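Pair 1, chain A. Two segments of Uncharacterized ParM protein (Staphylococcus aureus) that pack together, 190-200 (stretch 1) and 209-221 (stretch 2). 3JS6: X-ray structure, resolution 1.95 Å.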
# COMPACT_ATOMS: atom_id res chain seq x y z
N ASP A 190 -2.43 -11.23 -5.76
CA ASP A 190 -2.74 -9.80 -5.80
C ASP A 190 -3.30 -9.28 -7.14
O ASP A 190 -2.55 -9.13 -8.11
CB ASP A 190 -1.44 -9.07 -5.42
CG ASP A 190 -1.60 -7.58 -5.27
OD1 ASP A 190 -0.65 -6.98 -4.73
OD2 ASP A 190 -2.62 -7.00 -5.69
N PHE A 191 -4.60 -9.00 -7.19
CA PHE A 191 -5.25 -8.48 -8.40
C PHE A 191 -5.07 -6.97 -8.45
O PHE A 191 -5.84 -6.23 -7.84
CB PHE A 191 -6.75 -8.83 -8.41
CG PHE A 191 -7.03 -10.28 -8.61
CD1 PHE A 191 -7.35 -11.10 -7.53
CD2 PHE A 191 -6.97 -10.84 -9.89
CE1 PHE A 191 -7.59 -12.45 -7.71
CE2 PHE A 191 -7.21 -12.21 -10.09
CZ PHE A 191 -7.53 -13.01 -9.01
N GLY A 192 -4.04 -6.52 -9.15
CA GLY A 192 -3.78 -5.09 -9.24
C GLY A 192 -4.46 -4.47 -10.45
O GLY A 192 -5.12 -5.17 -11.21
N SER A 193 -4.31 -3.16 -10.62
CA SER A 193 -4.91 -2.48 -11.75
C SER A 193 -4.31 -2.90 -13.10
O SER A 193 -5.03 -3.09 -14.07
CB SER A 193 -4.76 -0.97 -11.56
OG SER A 193 -3.41 -0.66 -11.32
N GLY A 194 -2.99 -3.06 -13.14
CA GLY A 194 -2.35 -3.42 -14.39
C GLY A 194 -1.72 -4.80 -14.44
O GLY A 194 -1.37 -5.29 -15.52
N THR A 195 -1.56 -5.44 -13.29
CA THR A 195 -0.97 -6.77 -13.24
C THR A 195 -1.62 -7.60 -12.15
O THR A 195 -2.30 -7.06 -11.28
CB THR A 195 0.55 -6.69 -12.94
OG1 THR A 195 0.75 -6.18 -11.62
CG2 THR A 195 1.25 -5.78 -13.94
N THR A 196 -1.41 -8.91 -12.22
CA THR A 196 -1.92 -9.85 -11.22
C THR A 196 -0.67 -10.57 -10.74
O THR A 196 -0.04 -11.31 -11.48
CB THR A 196 -2.91 -10.84 -11.83
OG1 THR A 196 -4.05 -10.12 -12.31
CG2 THR A 196 -3.37 -11.86 -10.79
N ILE A 197 -0.31 -10.33 -9.48
CA ILE A 197 0.90 -10.88 -8.90
C ILE A 197 0.73 -12.06 -7.94
O ILE A 197 -0.11 -12.00 -7.04
CB ILE A 197 1.65 -9.77 -8.11
CG1 ILE A 197 1.59 -8.45 -8.87
CG2 ILE A 197 3.08 -10.19 -7.83
CD1 ILE A 197 2.28 -8.48 -10.19
N ILE A 198 1.53 -13.10 -8.12
CA ILE A 198 1.48 -14.24 -7.21
C ILE A 198 2.85 -14.37 -6.57
O ILE A 198 3.87 -14.43 -7.27
CB ILE A 198 1.16 -15.56 -7.93
CG1 ILE A 198 -0.31 -15.60 -8.38
CG2 ILE A 198 1.43 -16.74 -6.98
CD1 ILE A 198 -0.71 -14.53 -9.39
N ASP A 199 2.87 -14.38 -5.23
CA ASP A 199 4.10 -14.52 -4.46
C ASP A 199 3.88 -15.70 -3.54
O ASP A 199 2.93 -15.72 -2.75
CB ASP A 199 4.37 -13.25 -3.63
CG ASP A 199 4.96 -12.14 -4.46
OD1 ASP A 199 6.13 -12.25 -4.84
OD2 ASP A 199 4.24 -11.17 -4.76
N THR A 200 4.76 -16.67 -3.64
CA THR A 200 4.66 -17.89 -2.85
C THR A 200 5.71 -17.98 -1.76
O THR A 200 6.88 -17.65 -1.97
CB THR A 200 4.71 -19.10 -3.79
OG1 THR A 200 3.54 -19.09 -4.61
CG2 THR A 200 4.77 -20.40 -3.02
N GLU A 209 10.97 -19.34 -7.47
CA GLU A 209 10.64 -20.31 -8.51
C GLU A 209 9.13 -20.57 -8.60
O GLU A 209 8.65 -21.10 -9.61
CB GLU A 209 11.35 -21.65 -8.25
CG GLU A 209 12.82 -21.52 -7.91
CD GLU A 209 13.43 -22.85 -7.50
OE1 GLU A 209 13.43 -23.80 -8.33
OE2 GLU A 209 13.91 -22.95 -6.35
N GLU A 210 8.38 -20.22 -7.56
CA GLU A 210 6.94 -20.45 -7.58
C GLU A 210 6.12 -19.16 -7.51
O GLU A 210 4.96 -19.17 -7.11
CB GLU A 210 6.53 -21.38 -6.44
CG GLU A 210 7.29 -22.71 -6.42
CD GLU A 210 6.87 -23.60 -5.26
OE1 GLU A 210 6.83 -23.10 -4.11
OE2 GLU A 210 6.60 -24.79 -5.49
N SER A 211 6.75 -18.05 -7.89
CA SER A 211 6.09 -16.75 -7.89
C SER A 211 6.07 -16.28 -9.33
O SER A 211 6.93 -16.67 -10.13
CB SER A 211 6.89 -15.77 -7.02
OG SER A 211 7.03 -16.31 -5.71
N PHE A 212 5.07 -15.48 -9.70
CA PHE A 212 5.00 -15.00 -11.07
C PHE A 212 4.08 -13.80 -11.20
O PHE A 212 3.38 -13.43 -10.25
CB PHE A 212 4.54 -16.11 -12.03
CG PHE A 212 3.21 -16.71 -11.68
CD1 PHE A 212 3.11 -17.68 -10.69
CD2 PHE A 212 2.05 -16.30 -12.35
CE1 PHE A 212 1.87 -18.25 -10.37
CE2 PHE A 212 0.81 -16.85 -12.03
CZ PHE A 212 0.72 -17.84 -11.04
N VAL A 213 4.09 -13.21 -12.39
CA VAL A 213 3.25 -12.06 -12.68
C VAL A 213 2.52 -12.20 -14.02
O VAL A 213 3.11 -12.63 -15.00
CB VAL A 213 4.07 -10.77 -12.73
CG1 VAL A 213 3.14 -9.58 -13.01
CG2 VAL A 213 4.82 -10.57 -11.42
N ILE A 214 1.24 -11.87 -14.03
CA ILE A 214 0.42 -11.91 -15.24
C ILE A 214 0.30 -10.43 -15.58
O ILE A 214 -0.05 -9.62 -14.71
CB ILE A 214 -0.98 -12.51 -14.97
CG1 ILE A 214 -0.85 -13.92 -14.40
CG2 ILE A 214 -1.81 -12.54 -16.25
CD1 ILE A 214 0.08 -14.81 -15.17
N ASN A 215 0.60 -10.06 -16.82
CA ASN A 215 0.55 -8.65 -17.20
C ASN A 215 -0.84 -8.19 -17.63
O ASN A 215 -0.99 -7.54 -18.66
CB ASN A 215 1.57 -8.37 -18.31
CG ASN A 215 1.88 -6.89 -18.44
OD1 ASN A 215 2.09 -6.20 -17.43
ND2 ASN A 215 1.94 -6.40 -19.68
N LYS A 216 -1.83 -8.53 -16.82
CA LYS A 216 -3.22 -8.16 -17.06
C LYS A 216 -3.80 -7.81 -15.69
O LYS A 216 -3.56 -8.54 -14.72
CB LYS A 216 -3.99 -9.33 -17.68
CG LYS A 216 -3.44 -9.79 -19.04
CD LYS A 216 -3.64 -11.29 -19.27
CE LYS A 216 -5.11 -11.66 -19.32
NZ LYS A 216 -5.30 -13.10 -19.66
N GLY A 217 -4.55 -6.72 -15.61
CA GLY A 217 -5.12 -6.32 -14.34
C GLY A 217 -6.59 -5.97 -14.44
O GLY A 217 -7.26 -6.34 -15.40
N THR A 218 -7.09 -5.25 -13.44
CA THR A 218 -8.50 -4.86 -13.43
C THR A 218 -8.86 -3.93 -14.59
O THR A 218 -9.96 -3.99 -15.12
CB THR A 218 -8.88 -4.20 -12.09
OG1 THR A 218 -8.09 -3.02 -11.89
CG2 THR A 218 -8.64 -5.18 -10.94
N ILE A 219 -7.92 -3.07 -14.98
CA ILE A 219 -8.14 -2.16 -16.10
C ILE A 219 -8.42 -3.01 -17.35
O ILE A 219 -9.39 -2.79 -18.06
CB ILE A 219 -6.90 -1.25 -16.32
CG1 ILE A 219 -6.75 -0.31 -15.12
CG2 ILE A 219 -7.01 -0.48 -17.63
CD1 ILE A 219 -5.48 0.51 -15.10
N ASP A 220 -7.58 -4.01 -17.59
CA ASP A 220 -7.77 -4.91 -18.72
C ASP A 220 -9.11 -5.65 -18.61
O ASP A 220 -9.79 -5.89 -19.62
CB ASP A 220 -6.65 -5.95 -18.78
CG ASP A 220 -5.32 -5.34 -19.11
OD1 ASP A 220 -5.08 -5.03 -20.30
OD2 ASP A 220 -4.51 -5.17 -18.17
N PHE A 221 -9.48 -6.02 -17.38
CA PHE A 221 -10.73 -6.73 -17.15
C PHE A 221 -11.92 -5.89 -17.62
O PHE A 221 -12.67 -6.29 -18.52
CB PHE A 221 -10.89 -7.03 -15.65
CG PHE A 221 -12.09 -7.89 -15.31
CD1 PHE A 221 -12.21 -9.17 -15.83
CD2 PHE A 221 -13.07 -7.41 -14.45
CE1 PHE A 221 -13.29 -9.98 -15.48
CE2 PHE A 221 -14.16 -8.21 -14.09
CZ PHE A 221 -14.27 -9.50 -14.61

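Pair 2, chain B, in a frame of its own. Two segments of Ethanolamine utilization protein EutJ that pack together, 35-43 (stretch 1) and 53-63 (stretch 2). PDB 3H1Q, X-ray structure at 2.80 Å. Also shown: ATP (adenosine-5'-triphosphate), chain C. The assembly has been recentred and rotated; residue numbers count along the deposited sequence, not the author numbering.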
# COMPACT_ATOMS: atom_id res chain seq x y z
N LEU B 35 0.77 2.80 7.96
CA LEU B 35 0.64 1.66 8.85
C LEU B 35 -0.08 0.50 8.13
O LEU B 35 -0.90 0.73 7.24
CB LEU B 35 -0.02 2.07 10.17
CG LEU B 35 0.77 3.13 10.96
CD1 LEU B 35 0.07 3.52 12.24
CD2 LEU B 35 2.19 2.66 11.27
N GLY B 36 0.26 -0.74 8.45
CA GLY B 36 -0.26 -1.81 7.61
C GLY B 36 -0.17 -3.21 8.15
O GLY B 36 0.55 -3.52 9.13
N THR B 37 -0.93 -4.06 7.48
CA THR B 37 -1.05 -5.45 7.81
C THR B 37 0.23 -6.23 7.60
O THR B 37 0.51 -7.19 8.33
CB THR B 37 -2.03 -6.05 6.85
OG1 THR B 37 -3.12 -5.13 6.73
CG2 THR B 37 -2.48 -7.39 7.33
N ALA B 38 1.00 -5.89 6.57
CA ALA B 38 2.11 -6.74 6.26
C ALA B 38 3.37 -5.97 6.32
O ALA B 38 4.44 -6.58 6.42
CB ALA B 38 1.94 -7.38 4.94
N ASP B 39 3.26 -4.64 6.29
CA ASP B 39 4.45 -3.76 6.30
C ASP B 39 4.20 -2.33 6.81
O ASP B 39 3.07 -1.82 6.78
CB ASP B 39 5.06 -3.68 4.89
CG ASP B 39 4.02 -3.34 3.82
OD1 ASP B 39 3.51 -2.17 3.75
OD2 ASP B 39 3.71 -4.30 3.06
N ILE B 40 5.28 -1.69 7.26
CA ILE B 40 5.25 -0.29 7.61
C ILE B 40 6.22 0.39 6.67
O ILE B 40 7.33 -0.13 6.39
CB ILE B 40 5.67 -0.08 9.08
CG1 ILE B 40 4.62 -0.67 10.01
CG2 ILE B 40 5.89 1.43 9.40
CD1 ILE B 40 5.01 -0.62 11.47
N VAL B 41 5.79 1.53 6.15
CA VAL B 41 6.56 2.25 5.18
C VAL B 41 6.61 3.70 5.65
O VAL B 41 5.59 4.27 6.08
CB VAL B 41 5.93 2.17 3.74
CG1 VAL B 41 6.73 3.05 2.72
CG2 VAL B 41 5.86 0.72 3.27
N LEU B 42 7.80 4.28 5.54
CA LEU B 42 7.99 5.68 5.79
C LEU B 42 8.53 6.24 4.50
O LEU B 42 9.45 5.65 3.92
CB LEU B 42 9.00 5.86 6.91
CG LEU B 42 9.68 7.23 6.97
CD1 LEU B 42 8.85 8.16 7.82
CD2 LEU B 42 11.04 7.07 7.54
N VAL B 43 8.00 7.40 4.08
CA VAL B 43 8.29 8.02 2.81
C VAL B 43 8.50 9.54 2.95
O VAL B 43 7.73 10.21 3.65
CB VAL B 43 7.14 7.70 1.81
CG1 VAL B 43 7.22 8.51 0.52
CG2 VAL B 43 7.11 6.19 1.48
N ALA B 53 13.31 10.03 0.03
CA ALA B 53 13.78 8.94 0.88
C ALA B 53 12.66 8.00 1.25
O ALA B 53 11.49 8.40 1.23
CB ALA B 53 14.39 9.51 2.17
N GLY B 54 13.02 6.77 1.63
CA GLY B 54 12.05 5.84 2.17
C GLY B 54 12.61 4.58 2.79
O GLY B 54 13.70 4.14 2.44
N ALA B 55 11.85 3.99 3.71
CA ALA B 55 12.23 2.72 4.33
C ALA B 55 10.99 1.90 4.54
O ALA B 55 9.87 2.46 4.60
CB ALA B 55 12.94 2.96 5.65
N LEU B 56 11.19 0.59 4.68
CA LEU B 56 10.09 -0.34 4.86
C LEU B 56 10.44 -1.50 5.81
O LEU B 56 11.47 -2.17 5.65
CB LEU B 56 9.70 -0.91 3.49
CG LEU B 56 8.62 -2.00 3.41
CD1 LEU B 56 8.12 -1.96 2.02
CD2 LEU B 56 9.15 -3.38 3.70
N LYS B 57 9.57 -1.77 6.78
CA LYS B 57 9.74 -3.00 7.56
C LYS B 57 8.53 -3.93 7.39
O LYS B 57 7.37 -3.50 7.39
CB LYS B 57 10.02 -2.72 9.07
CG LYS B 57 10.60 -3.91 9.91
CD LYS B 57 12.12 -4.09 9.68
CE LYS B 57 12.71 -5.31 10.39
NZ LYS B 57 12.85 -5.10 11.87
N TRP B 58 8.82 -5.20 7.22
CA TRP B 58 7.75 -6.18 7.17
C TRP B 58 7.25 -6.39 8.58
O TRP B 58 8.03 -6.79 9.45
CB TRP B 58 8.30 -7.49 6.63
CG TRP B 58 8.67 -7.38 5.19
CD1 TRP B 58 9.92 -7.48 4.65
CD2 TRP B 58 7.79 -7.10 4.10
NE1 TRP B 58 9.87 -7.31 3.29
CE2 TRP B 58 8.57 -7.08 2.92
CE3 TRP B 58 6.40 -6.90 4.00
CZ2 TRP B 58 8.02 -6.85 1.66
CZ3 TRP B 58 5.85 -6.67 2.75
CH2 TRP B 58 6.66 -6.65 1.59
N ALA B 59 5.96 -6.10 8.81
CA ALA B 59 5.40 -6.06 10.14
C ALA B 59 3.88 -6.07 10.23
O ALA B 59 3.19 -5.19 9.70
CB ALA B 59 5.93 -4.85 10.89
N SER B 60 3.40 -7.03 11.01
CA SER B 60 1.99 -7.23 11.33
C SER B 60 1.57 -6.48 12.58
O SER B 60 1.27 -7.10 13.59
CB SER B 60 1.81 -8.72 11.59
OG SER B 60 2.99 -9.21 12.24
N VAL B 61 1.51 -5.16 12.52
CA VAL B 61 1.05 -4.40 13.68
C VAL B 61 -0.36 -3.95 13.48
O VAL B 61 -0.95 -3.26 14.31
CB VAL B 61 1.89 -3.17 13.95
CG1 VAL B 61 3.33 -3.57 14.10
CG2 VAL B 61 1.68 -2.14 12.87
N VAL B 62 -0.91 -4.33 12.33
CA VAL B 62 -2.36 -4.29 12.20
C VAL B 62 -2.87 -5.68 11.77
O VAL B 62 -2.48 -6.21 10.70
CB VAL B 62 -2.85 -3.15 11.30
CG1 VAL B 62 -4.32 -3.01 11.44
CG2 VAL B 62 -2.19 -1.88 11.73
N LYS B 63 -3.67 -6.27 12.67
CA LYS B 63 -4.34 -7.55 12.47
C LYS B 63 -5.81 -7.28 12.71
O LYS B 63 -6.24 -7.12 13.86
CB LYS B 63 -3.84 -8.63 13.46
CG LYS B 63 -2.99 -9.73 12.84
CD LYS B 63 -2.12 -10.47 13.85
CE LYS B 63 -2.93 -11.26 14.91
NZ LYS B 63 -3.47 -12.60 14.48
PG ATP C . -1.64 -1.47 3.00
O1G ATP C . -0.21 -1.09 2.64
O2G ATP C . -2.45 -1.99 1.85
O3G ATP C . -2.41 -0.36 3.71
PB ATP C . -0.23 -3.69 3.96
O1B ATP C . -0.36 -4.90 4.82
O2B ATP C . 1.00 -2.86 4.16
O3B ATP C . -1.54 -2.76 3.97
PA ATP C . 0.62 -3.97 1.14
O1A ATP C . 1.93 -3.35 1.53
O2A ATP C . -0.27 -3.22 0.18
O3A ATP C . -0.31 -4.24 2.44
O5' ATP C . 0.85 -5.48 0.66
C5' ATP C . 1.46 -6.50 1.43
C4' ATP C . 1.23 -7.76 0.61
O4' ATP C . 1.82 -7.59 -0.68
C3' ATP C . 1.91 -8.96 1.23
O3' ATP C . 1.03 -10.08 1.25
C2' ATP C . 3.03 -9.30 0.29
O2' ATP C . 3.25 -10.70 0.24
C1' ATP C . 2.57 -8.74 -1.05
N9 ATP C . 3.83 -8.61 -1.86
C8 ATP C . 4.90 -7.82 -1.64
N7 ATP C . 5.89 -8.04 -2.54
C5 ATP C . 5.48 -9.01 -3.37
C6 ATP C . 6.02 -9.73 -4.56
N6 ATP C . 7.25 -9.44 -5.07
N1 ATP C . 5.25 -10.68 -5.14
C2 ATP C . 4.02 -11.00 -4.68
N3 ATP C . 3.47 -10.39 -3.62
C4 ATP C . 4.13 -9.40 -2.92

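Pairs 1 and 2 share one arrangement: a turn leads into a strand that runs antiparallel to a second strand, and the backbones of 14 central residues superpose with an RMSD of 0.9 Å. The angle between strand directions is 167° in pair 1 (strands 196-200 and 212-214) and 169° in pair 2 (39-43 and 53-58). The register is the same. Thr A196 with Ile A214 matches Ile B40 with Lys B57, and Ile A198 with Phe A212 matches Leu B42 with Ala B55; all four are hydrogen-bonded pairs. The two bonds of the first rung are Thr A196 N to Ile A214 O and Ile A214 N to Thr A196 O, both 2.9 Å; their equivalents, Ile B40 N to Lys B57 O and Lys B57 N to Ile B40 O, are both 2.8 Å. Between these rungs, Ile A197 faces Val A213 as Val B41 faces Leu B56, without backbone hydrogen bonds to each other.

On the face carrying Thr A196, Ile A198, Phe A212 and Ile A214, the second rung joins a branched side chain to a ring. Phe A212, at chi1 58° (p), turns its ring back across the strands, so that Ile A198 CB lies over one face, 3.9 Å from the ring centroid, and Ile A198 CG1 reaches Phe A212 CZ at 3.6 Å. In pair 2 the matched Ala B55 has only a methyl group and Leu B42 is buried beside it, so this rung relies mainly on the backbone, with Leu B42 N to Ala B55 O at 2.9 Å.

The position of Thr A196 and Ile B40 changes from polar to apolar. Their side-chain centres fall 0.4 Å apart and both take chi1 m, yet Thr A196 OG1 donates a hydrogen bond to Lys A216 O (2.9 Å), whereas Ile B40 extends CD1 to Val B61 CG2 (3.9 Å) and Ala B59 CB (4.4 Å). A polar tie to the backbone is thus replaced by apolar packing against the segment following the strand.

On the other face both pairs use aliphatic contacts, but the longer side chain changes strands: Ile A197 CD1 meets Val A213 CG1 at 3.1 Å, a tight approach, while Val B41 CG2 meets Leu B56 CD1 at 3.7 Å. Two positions earlier, Thr A195 CG2 lies 3.6 Å from Asn A215 OD1; at the matched positions Asp B39 OD2 approaches Trp B58 CZ3 at 3.2 Å, and Asp B39 OD2 also lies 2.5 Å from ATP O1A.

Both turns place glycine at the same point, Gly A192 and Gly B36. An ideal CB would collide with Thr A195 O in pair 1 and with ATP O2B in pair 2. Beyond the strands the paths diverge. In pair 1 a helix begins after Gly A217, and Thr A218 N and Ile A219 N donate to Gly A192 O and Ser A193 O, both at 3.0 Å; in pair 2 Ala B59 N donates to Ala B38 O at 2.9 Å.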